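Local coordinates for protein glycerol dehydratase (Clostridium butyricum, PDB 1R9D) that probably dehydrates glycerol to 3-hydroxypropionaldehyde without vitamin B12, using glycyl-radical chemistry, at residues 169-174 with 181-186; 521-524 with 528-531; 564-567 with 571-574. All coordinates share one frame; numbering follows the deposited sequence.

Contact 1: residues 169-174 with 181-186; sequences YGKVLR and INEAKE
Lys171 sets its CG anti to the backbone N (chi1 -180°) and runs fully extended out to its ammonium group, and Glu183 leaves its own backbone the same way (chi1 172°) to meet it. The two side chains cross at about a right angle, touching at their polar ends. The contact is a salt bridge with a short hydrogen bond inside it, Lys171 NZ to Glu183 OE1 at 2.6 Å. OE1 receives the ammonium with its syn lone pair, the one on the side of the other carboxylate oxygen. That second oxygen is not gripped equally: Glu183 OE2 lies 3.6 Å from Lys171 NZ, so the pairing leans clearly on one oxygen. The methylene behind the charge comes close as well, with Lys171 CE 3.4 Å from Glu183 OE1.

Both residues belong to one helix, 169-190, on the outside of the pyruvate formate-lyase-like fold. They are twelve residues apart, which in a straight alpha helix would mean a rise of about 18 Å, yet Lys171 CA and Glu183 CA are only 11.7 Å apart. The helix therefore bends between the two segments, and this ion pair spans the inside of the bend, which two extended side chains can just bridge.

Other faces of the helix are used for packing. Leu173 rests on helix 288-298 and Tyr169 on helix 260-277, where its hydroxyl is hydrogen-bonded to His271, while Ile181 and Ala184 lie against helix 197-230. Near the start of the helix, Asp168 accepts a hydrogen bond from the backbone N of Lys171. Both charged residues remain partly exposed, so solvent probably screens some of the attraction between them.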
ATOM      1  N   TYR A 169      18.174  17.134 -15.442  1.00 27.55           N
ATOM      2  CA  TYR A 169      17.905  18.482 -15.949  1.00 27.29           C
ATOM      3  C   TYR A 169      18.138  18.560 -17.453  1.00 27.34           C
ATOM      4  O   TYR A 169      17.360  19.176 -18.180  1.00 27.56           O
ATOM      5  CB  TYR A 169      18.803  19.526 -15.264  1.00 25.94           C
ATOM      6  CG  TYR A 169      18.550  19.748 -13.786  1.00 26.24           C
ATOM      7  CD1 TYR A 169      19.291  19.064 -12.819  1.00 25.98           C
ATOM      8  CD2 TYR A 169      17.589  20.667 -13.352  1.00 25.39           C
ATOM      9  CE1 TYR A 169      19.085  19.294 -11.454  1.00 26.16           C
ATOM     10  CE2 TYR A 169      17.376  20.906 -11.990  1.00 25.93           C
ATOM     11  CZ  TYR A 169      18.130  20.217 -11.048  1.00 26.54           C
ATOM     12  OH  TYR A 169      17.938  20.461  -9.707  1.00 25.99           O
ATOM     13  N   GLY A 170      19.220  17.937 -17.912  1.00 27.63           N
ATOM     14  CA  GLY A 170      19.556  17.955 -19.324  1.00 27.10           C
ATOM     15  C   GLY A 170      18.467  17.417 -20.230  1.00 28.75           C
ATOM     16  O   GLY A 170      18.238  17.948 -21.316  1.00 28.83           O
ATOM     17  N   LYS A 171      17.788  16.366 -19.785  1.00 28.49           N
ATOM     18  CA  LYS A 171      16.725  15.763 -20.578  1.00 29.45           C
ATOM     19  C   LYS A 171      15.523  16.685 -20.716  1.00 29.23           C
ATOM     20  O   LYS A 171      15.002  16.865 -21.815  1.00 30.65           O
ATOM     21  CB  LYS A 171      16.273  14.444 -19.952  1.00 29.73           C
ATOM     22  CG  LYS A 171      15.166  13.740 -20.724  1.00 31.97           C
ATOM     23  CD  LYS A 171      14.775  12.435 -20.041  1.00 33.64           C
ATOM     24  CE  LYS A 171      13.699  11.691 -20.814  1.00 35.12           C
ATOM     25  NZ  LYS A 171      13.309  10.429 -20.114  1.00 35.57           N
ATOM     26  N   VAL A 172      15.075  17.258 -19.605  1.00 29.20           N
ATOM     27  CA  VAL A 172      13.924  18.149 -19.633  1.00 29.62           C
ATOM     28  C   VAL A 172      14.222  19.426 -20.419  1.00 29.73           C
ATOM     29  O   VAL A 172      13.341  19.968 -21.084  1.00 28.61           O
ATOM     30  CB  VAL A 172      13.461  18.521 -18.209  1.00 29.13           C
ATOM     31  CG1 VAL A 172      12.208  19.393 -18.287  1.00 29.90           C
ATOM     32  CG2 VAL A 172      13.173  17.256 -17.409  1.00 29.88           C
ATOM     33  N   LEU A 173      15.457  19.910 -20.342  1.00 29.69           N
ATOM     34  CA  LEU A 173      15.830  21.113 -21.083  1.00 30.06           C
ATOM     35  C   LEU A 173      15.693  20.838 -22.575  1.00 30.49           C
ATOM     36  O   LEU A 173      15.329  21.723 -23.352  1.00 30.81           O
ATOM     37  CB  LEU A 173      17.277  21.525 -20.768  1.00 29.98           C
ATOM     38  CG  LEU A 173      17.514  22.230 -19.431  1.00 30.94           C
ATOM     39  CD1 LEU A 173      19.008  22.395 -19.185  1.00 31.30           C
ATOM     40  CD2 LEU A 173      16.832  23.588 -19.445  1.00 31.30           C
ATOM     41  N   ARG A 174      15.973  19.601 -22.970  1.00 30.26           N
ATOM     42  CA  ARG A 174      15.894  19.219 -24.374  1.00 31.50           C
ATOM     43  C   ARG A 174      14.475  18.963 -24.882  1.00 31.87           C
ATOM     44  O   ARG A 174      14.091  19.476 -25.935  1.00 30.94           O
ATOM     45  CB  ARG A 174      16.742  17.969 -24.636  1.00 32.82           C
ATOM     46  CG  ARG A 174      16.789  17.568 -26.102  1.00 35.10           C
ATOM     47  CD  ARG A 174      17.602  16.306 -26.342  1.00 36.67           C
ATOM     48  NE  ARG A 174      16.887  15.091 -25.962  1.00 38.74           N
ATOM     49  CZ  ARG A 174      17.194  14.336 -24.910  1.00 39.85           C
ATOM     50  NH1 ARG A 174      18.206  14.670 -24.120  1.00 40.17           N
ATOM     51  NH2 ARG A 174      16.496  13.236 -24.657  1.00 40.27           N
ATOM     52  N   ILE A 181       5.632  14.300 -20.820  1.00 30.83           N
ATOM     53  CA  ILE A 181       4.244  13.867 -20.932  1.00 31.13           C
ATOM     54  C   ILE A 181       4.112  12.857 -22.068  1.00 31.10           C
ATOM     55  O   ILE A 181       3.467  11.822 -21.915  1.00 31.56           O
ATOM     56  CB  ILE A 181       3.304  15.063 -21.214  1.00 31.09           C
ATOM     57  CG1 ILE A 181       3.287  16.002 -20.007  1.00 32.36           C
ATOM     58  CG2 ILE A 181       1.889  14.562 -21.519  1.00 31.92           C
ATOM     59  CD1 ILE A 181       2.462  17.262 -20.210  1.00 33.13           C
ATOM     60  N   ASN A 182       4.738  13.148 -23.203  1.00 32.08           N
ATOM     61  CA  ASN A 182       4.649  12.241 -24.344  1.00 33.92           C
ATOM     62  C   ASN A 182       5.319  10.900 -24.090  1.00 33.58           C
ATOM     63  O   ASN A 182       4.872   9.876 -24.607  1.00 33.22           O
ATOM     64  CB  ASN A 182       5.222  12.892 -25.604  1.00 35.47           C
ATOM     65  CG  ASN A 182       4.352  14.030 -26.107  1.00 38.03           C
ATOM     66  OD1 ASN A 182       3.129  14.002 -25.956  1.00 39.32           O
ATOM     67  ND2 ASN A 182       4.977  15.033 -26.717  1.00 39.35           N
ATOM     68  N   GLU A 183       6.384  10.896 -23.293  1.00 33.67           N
ATOM     69  CA  GLU A 183       7.063   9.644 -22.979  1.00 33.19           C
ATOM     70  C   GLU A 183       6.161   8.819 -22.068  1.00 32.63           C
ATOM     71  O   GLU A 183       6.102   7.593 -22.181  1.00 31.90           O
ATOM     72  CB  GLU A 183       8.404   9.906 -22.291  1.00 35.50           C
ATOM     73  CG  GLU A 183       9.072   8.639 -21.776  1.00 39.57           C
ATOM     74  CD  GLU A 183      10.544   8.831 -21.468  1.00 42.00           C
ATOM     75  OE1 GLU A 183      10.891   9.841 -20.823  1.00 42.55           O
ATOM     76  OE2 GLU A 183      11.351   7.962 -21.866  1.00 44.32           O
ATOM     77  N   ALA A 184       5.459   9.497 -21.165  1.00 30.75           N
ATOM     78  CA  ALA A 184       4.541   8.825 -20.253  1.00 30.90           C
ATOM     79  C   ALA A 184       3.374   8.235 -21.053  1.00 31.60           C
ATOM     80  O   ALA A 184       2.939   7.109 -20.799  1.00 30.34           O
ATOM     81  CB  ALA A 184       4.017   9.805 -19.212  1.00 30.73           C
ATOM     82  N   LYS A 185       2.871   8.996 -22.023  1.00 31.63           N
ATOM     83  CA  LYS A 185       1.763   8.519 -22.849  1.00 32.83           C
ATOM     84  C   LYS A 185       2.181   7.338 -23.720  1.00 33.11           C
ATOM     85  O   LYS A 185       1.397   6.414 -23.932  1.00 33.30           O
ATOM     86  CB  LYS A 185       1.215   9.652 -23.724  1.00 33.73           C
ATOM     87  CG  LYS A 185       0.391  10.675 -22.955  1.00 35.38           C
ATOM     88  CD  LYS A 185      -0.180  11.739 -23.878  1.00 38.04           C
ATOM     89  CE  LYS A 185      -1.070  12.712 -23.118  1.00 39.15           C
ATOM     90  NZ  LYS A 185      -1.593  13.795 -24.002  1.00 42.01           N
ATOM     91  N   GLU A 186       3.414   7.363 -24.220  1.00 33.72           N
ATOM     92  CA  GLU A 186       3.912   6.270 -25.048  1.00 35.48           C
ATOM     93  C   GLU A 186       4.047   4.996 -24.223  1.00 34.48           C
ATOM     94  O   GLU A 186       3.751   3.903 -24.707  1.00 33.89           O
ATOM     95  CB  GLU A 186       5.272   6.619 -25.660  1.00 38.16           C
ATOM     96  CG  GLU A 186       5.260   7.846 -26.560  1.00 42.83           C
ATOM     97  CD  GLU A 186       6.622   8.140 -27.168  1.00 45.80           C
ATOM     98  OE1 GLU A 186       7.637   8.025 -26.444  1.00 47.48           O
ATOM     99  OE2 GLU A 186       6.680   8.500 -28.367  1.00 47.72           O
TER

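Contact 2: residues 521-524 with 528-531; sequences FLSS and NCIG
Cys529 presses its CB against the backbone carbonyl of Ser523, with Cys529 CB 3.1 Å from Ser523 O, and this is the tight end of the contact. The sulfur stays by the same oxygen: with SG anti to its own carbonyl carbon (chi1 -76°), Cys529 SG is 3.5 Å from Ser523 O and 4.0 Å from Ser523 CB. The carbonyl is thus met by the root and the tip of one side chain, in van der Waals contact.

The hydroxyl of Ser523 is engaged elsewhere, hydrogen-bonded to Leu519 O and Leu536 N. One residue on, the fit is slacker. Ile530 CD1 comes within 3.7 Å of Ser524 O, reaching it from the end of an extended CG1 branch, but the nearest side-chain approach is Ser524 CB to Ile530 CD1 at 4.5 Å. Ser524 OG turns back into its own helix and donates to Phe521 O over 2.6 Å.

A brief non-helical link joins the two short helices 520-524 and 529-532, with Asn528 at positive phi just before the second helix begins. At the start of helix 520-524 the carboxylate of Glu277 takes the backbone N-H groups of Phe521 and Leu522, one on each oxygen. Helix 197-230 covers both serines, through Phe204 at Ser523 and through Val208 and Cys212 at Ser524. Toward the far side of the second segment the packing gives way to solvent: Asn528 is partly exposed and Gly531 is exposed.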
ATOM      1  N   PHE A 521       5.992  14.037  -9.898  1.00 26.33           N
ATOM      2  CA  PHE A 521       6.811  14.985 -10.648  1.00 26.34           C
ATOM      3  C   PHE A 521       8.308  14.668 -10.606  1.00 26.20           C
ATOM      4  O   PHE A 521       8.955  14.531 -11.646  1.00 25.94           O
ATOM      5  CB  PHE A 521       6.561  16.415 -10.151  1.00 27.55           C
ATOM      6  CG  PHE A 521       7.272  17.468 -10.956  1.00 29.07           C
ATOM      7  CD1 PHE A 521       8.378  18.135 -10.437  1.00 29.76           C
ATOM      8  CD2 PHE A 521       6.852  17.774 -12.247  1.00 29.24           C
ATOM      9  CE1 PHE A 521       9.061  19.093 -11.190  1.00 30.29           C
ATOM     10  CE2 PHE A 521       7.524  18.730 -13.013  1.00 30.52           C
ATOM     11  CZ  PHE A 521       8.632  19.392 -12.484  1.00 30.69           C
ATOM     12  N   LEU A 522       8.855  14.551  -9.403  1.00 25.80           N
ATOM     13  CA  LEU A 522      10.275  14.254  -9.251  1.00 25.18           C
ATOM     14  C   LEU A 522      10.655  12.948  -9.959  1.00 25.04           C
ATOM     15  O   LEU A 522      11.661  12.881 -10.667  1.00 24.60           O
ATOM     16  CB  LEU A 522      10.627  14.146  -7.766  1.00 25.64           C
ATOM     17  CG  LEU A 522      12.115  13.953  -7.461  1.00 26.04           C
ATOM     18  CD1 LEU A 522      12.860  15.242  -7.773  1.00 26.36           C
ATOM     19  CD2 LEU A 522      12.306  13.566  -5.998  1.00 27.56           C
ATOM     20  N   SER A 523       9.838  11.917  -9.772  1.00 25.58           N
ATOM     21  CA  SER A 523      10.110  10.611 -10.367  1.00 25.83           C
ATOM     22  C   SER A 523      10.179  10.609 -11.889  1.00 26.06           C
ATOM     23  O   SER A 523      10.941   9.839 -12.481  1.00 25.83           O
ATOM     24  CB  SER A 523       9.056   9.597  -9.909  1.00 26.37           C
ATOM     25  OG  SER A 523       9.098   9.414  -8.503  1.00 27.98           O
ATOM     26  N   SER A 524       9.394  11.472 -12.523  1.00 26.86           N
ATOM     27  CA  SER A 524       9.363  11.531 -13.979  1.00 26.56           C
ATOM     28  C   SER A 524      10.692  11.960 -14.584  1.00 27.25           C
ATOM     29  O   SER A 524      10.944  11.722 -15.764  1.00 27.57           O
ATOM     30  CB  SER A 524       8.252  12.481 -14.445  1.00 26.59           C
ATOM     31  OG  SER A 524       8.552  13.829 -14.117  1.00 28.62           O
ATOM     32  N   ASN A 528      14.276   5.101 -15.516  1.00 34.30           N
ATOM     33  CA  ASN A 528      13.574   3.857 -15.310  1.00 32.82           C
ATOM     34  C   ASN A 528      12.232   4.059 -14.615  1.00 30.49           C
ATOM     35  O   ASN A 528      11.364   3.210 -14.731  1.00 31.73           O
ATOM     36  CB  ASN A 528      14.453   2.861 -14.552  1.00 33.16           C
ATOM     37  CG  ASN A 528      15.758   2.562 -15.280  1.00 33.06           C
ATOM     38  OD1 ASN A 528      16.086   3.197 -16.285  1.00 31.59           O
ATOM     39  ND2 ASN A 528      16.513   1.598 -14.765  1.00 33.04           N
ATOM     40  N   CYS A 529      12.033   5.181 -13.920  1.00 29.33           N
ATOM     41  CA  CYS A 529      10.742   5.386 -13.260  1.00 28.87           C
ATOM     42  C   CYS A 529       9.589   5.289 -14.261  1.00 28.47           C
ATOM     43  O   CYS A 529       8.659   4.513 -14.058  1.00 28.28           O
ATOM     44  CB  CYS A 529      10.692   6.731 -12.531  1.00 28.89           C
ATOM     45  SG  CYS A 529      11.614   6.731 -10.954  1.00 26.68           S
ATOM     46  N   ILE A 530       9.647   6.066 -15.341  1.00 28.55           N
ATOM     47  CA  ILE A 530       8.585   6.016 -16.348  1.00 28.49           C
ATOM     48  C   ILE A 530       8.583   4.641 -17.012  1.00 28.87           C
ATOM     49  O   ILE A 530       7.535   4.022 -17.177  1.00 28.56           O
ATOM     50  CB  ILE A 530       8.779   7.096 -17.438  1.00 28.91           C
ATOM     51  CG1 ILE A 530       8.540   8.483 -16.843  1.00 29.13           C
ATOM     52  CG2 ILE A 530       7.816   6.849 -18.605  1.00 29.36           C
ATOM     53  CD1 ILE A 530       8.771   9.619 -17.823  1.00 29.92           C
ATOM     54  N   GLY A 531       9.771   4.164 -17.378  1.00 29.79           N
ATOM     55  CA  GLY A 531       9.892   2.865 -18.023  1.00 30.15           C
ATOM     56  C   GLY A 531       9.417   1.706 -17.167  1.00 30.00           C
ATOM     57  O   GLY A 531       8.856   0.738 -17.684  1.00 30.06           O
TER

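Contact 3: residues 564-567 with 571-574; sequences KKIV and NKIT
Lys572 N donates to Ile566 O over 2.9 Å where the chain leaves helix 553-569 and doubles back against its last turns. Segment 564-567 is helical but carries a wider pi-type turn, and segment 571-574 has no regular structure. Asn571 turns the chain with positive phi (53°), bringing its CA to 4.7 Å from Val567 CA. In that turn Asn571 CA also makes a CA-H...O contact of 3.3 Å with Val567 O.

This C-terminal stop recalls a Schellman motif in its positive-phi residue and in the backbone bond that follows. That bond reaches back six residues, the 6→1 span of the classical form. A water then ties the returning chain to the helix, hydrogen-bonded to Val567 O at 2.9 Å and to Ile573 O at 2.8 Å.

Beyond the backbone bonds, the side chains form a small apolar cluster. Ile573 holds CG1 between its backbone N and carbonyl carbon (chi1 58°), which swings this branch back toward the helix, to 3.9 Å from Val567 CG2 and 4.0 Å from Ile566 CG2. The same Ile566 methyl touches Lys572 CB at 3.8 Å, after which the lysine chain bends away from the helix. Leu578 of helix 575-583, together with Ile592 and Leu595 of helix 590-597, continues the cluster, so the turn is a joint between three successive helices. Thr574 is the N-cap of helix 575-583: its side chain caps a backbone N there, while its own N is hydrogen-bonded to Glu577 OE1, a pairing consistent with a capping box.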
ATOM      1  N   LYS A 564      44.415   2.438  24.620  1.00 31.30           N
ATOM      2  CA  LYS A 564      45.421   1.423  24.332  1.00 32.35           C
ATOM      3  C   LYS A 564      46.784   1.702  24.963  1.00 33.13           C
ATOM      4  O   LYS A 564      47.401   0.802  25.533  1.00 33.29           O
ATOM      5  CB  LYS A 564      45.600   1.270  22.819  1.00 31.94           C
ATOM      6  CG  LYS A 564      46.685   0.274  22.432  1.00 34.03           C
ATOM      7  CD  LYS A 564      46.903   0.232  20.927  1.00 36.30           C
ATOM      8  CE  LYS A 564      48.099  -0.637  20.568  1.00 38.45           C
ATOM      9  NZ  LYS A 564      49.385  -0.050  21.065  1.00 40.02           N
ATOM     10  N   LYS A 565      47.248   2.944  24.857  1.00 33.13           N
ATOM     11  CA  LYS A 565      48.554   3.335  25.392  1.00 34.49           C
ATOM     12  C   LYS A 565      48.612   3.588  26.892  1.00 34.29           C
ATOM     13  O   LYS A 565      49.417   2.983  27.604  1.00 34.78           O
ATOM     14  CB  LYS A 565      49.063   4.593  24.688  1.00 35.06           C
ATOM     15  CG  LYS A 565      49.439   4.406  23.232  1.00 38.07           C
ATOM     16  CD  LYS A 565      49.976   5.710  22.649  1.00 39.47           C
ATOM     17  CE  LYS A 565      51.236   6.184  23.373  1.00 40.59           C
ATOM     18  NZ  LYS A 565      52.433   5.351  23.044  1.00 41.10           N
ATOM     19  N   ILE A 566      47.773   4.502  27.364  1.00 34.03           N
ATOM     20  CA  ILE A 566      47.755   4.873  28.772  1.00 34.12           C
ATOM     21  C   ILE A 566      47.247   3.786  29.712  1.00 34.39           C
ATOM     22  O   ILE A 566      47.750   3.642  30.825  1.00 34.73           O
ATOM     23  CB  ILE A 566      46.910   6.150  28.992  1.00 34.52           C
ATOM     24  CG1 ILE A 566      47.412   7.275  28.080  1.00 34.93           C
ATOM     25  CG2 ILE A 566      46.990   6.587  30.448  1.00 34.86           C
ATOM     26  CD1 ILE A 566      48.873   7.631  28.279  1.00 36.26           C
ATOM     27  N   VAL A 567      46.261   3.013  29.271  1.00 34.11           N
ATOM     28  CA  VAL A 567      45.699   1.969  30.116  1.00 34.23           C
ATOM     29  C   VAL A 567      46.283   0.572  29.927  1.00 35.54           C
ATOM     30  O   VAL A 567      46.798  -0.019  30.876  1.00 35.72           O
ATOM     31  CB  VAL A 567      44.167   1.878  29.939  1.00 34.57           C
ATOM     32  CG1 VAL A 567      43.602   0.787  30.832  1.00 34.37           C
ATOM     33  CG2 VAL A 567      43.523   3.214  30.277  1.00 33.58           C
ATOM     34  N   ASN A 571      50.028   0.955  31.409  1.00 40.90           N
ATOM     35  CA  ASN A 571      49.420   0.738  32.717  1.00 41.50           C
ATOM     36  C   ASN A 571      49.560   1.941  33.649  1.00 41.27           C
ATOM     37  O   ASN A 571      49.773   1.774  34.852  1.00 40.83           O
ATOM     38  CB  ASN A 571      50.041  -0.489  33.392  1.00 43.19           C
ATOM     39  CG  ASN A 571      49.878  -1.751  32.571  1.00 44.72           C
ATOM     40  OD1 ASN A 571      48.760  -2.149  32.238  1.00 45.93           O
ATOM     41  ND2 ASN A 571      50.994  -2.392  32.243  1.00 45.95           N
ATOM     42  N   LYS A 572      49.444   3.148  33.101  1.00 40.41           N
ATOM     43  CA  LYS A 572      49.553   4.355  33.918  1.00 39.97           C
ATOM     44  C   LYS A 572      48.376   4.460  34.881  1.00 39.39           C
ATOM     45  O   LYS A 572      48.522   4.942  36.001  1.00 38.87           O
ATOM     46  CB  LYS A 572      49.607   5.604  33.033  1.00 40.94           C
ATOM     47  CG  LYS A 572      50.913   5.773  32.272  1.00 42.38           C
ATOM     48  CD  LYS A 572      52.091   5.857  33.231  1.00 43.91           C
ATOM     49  CE  LYS A 572      53.396   6.106  32.496  1.00 44.25           C
ATOM     50  NZ  LYS A 572      53.409   7.449  31.868  1.00 45.81           N
ATOM     51  N   ILE A 573      47.208   4.014  34.431  1.00 38.55           N
ATOM     52  CA  ILE A 573      45.998   4.032  35.248  1.00 37.90           C
ATOM     53  C   ILE A 573      45.222   2.755  34.948  1.00 37.10           C
ATOM     54  O   ILE A 573      45.388   2.166  33.882  1.00 36.69           O
ATOM     55  CB  ILE A 573      45.102   5.251  34.920  1.00 38.69           C
ATOM     56  CG1 ILE A 573      44.719   5.239  33.440  1.00 38.53           C
ATOM     57  CG2 ILE A 573      45.829   6.542  35.257  1.00 39.11           C
ATOM     58  CD1 ILE A 573      43.817   6.392  33.031  1.00 39.03           C
ATOM     59  N   THR A 574      44.381   2.323  35.882  1.00 36.40           N
ATOM     60  CA  THR A 574      43.598   1.109  35.679  1.00 35.89           C
ATOM     61  C   THR A 574      42.294   1.438  34.961  1.00 35.56           C
ATOM     62  O   THR A 574      41.868   2.593  34.920  1.00 34.67           O
ATOM     63  CB  THR A 574      43.228   0.433  37.015  1.00 36.24           C
ATOM     64  OG1 THR A 574      42.349   1.290  37.755  1.00 36.55           O
ATOM     65  CG2 THR A 574      44.470   0.151  37.836  1.00 36.64           C
TER
HETATM   66  O   HOH W   1      46.114  -0.556  33.681  1.00 42.71           O

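Contacts 1 and 2 are neighbours, their centres 10 Å apart on the same side of the chain's centre. They touch directly: Ile530 CD1 lies 3.7 Å from Glu183 OE1, so the isoleucine that reaches Ser524 also packs against the carboxylate of the salt bridge, and its CG2 is 4.2 Å from Ala184 CA. Contact 3 stands apart on the opposite side, its centre 65 Å from that of contact 1 and 58 Å from that of contact 2, with about 46 Å between nearest atoms of contacts 2 and 3. All three lie within the pyruvate formate-lyase-like region; none contains Gly763, the predicted radical site, which is unmodified here.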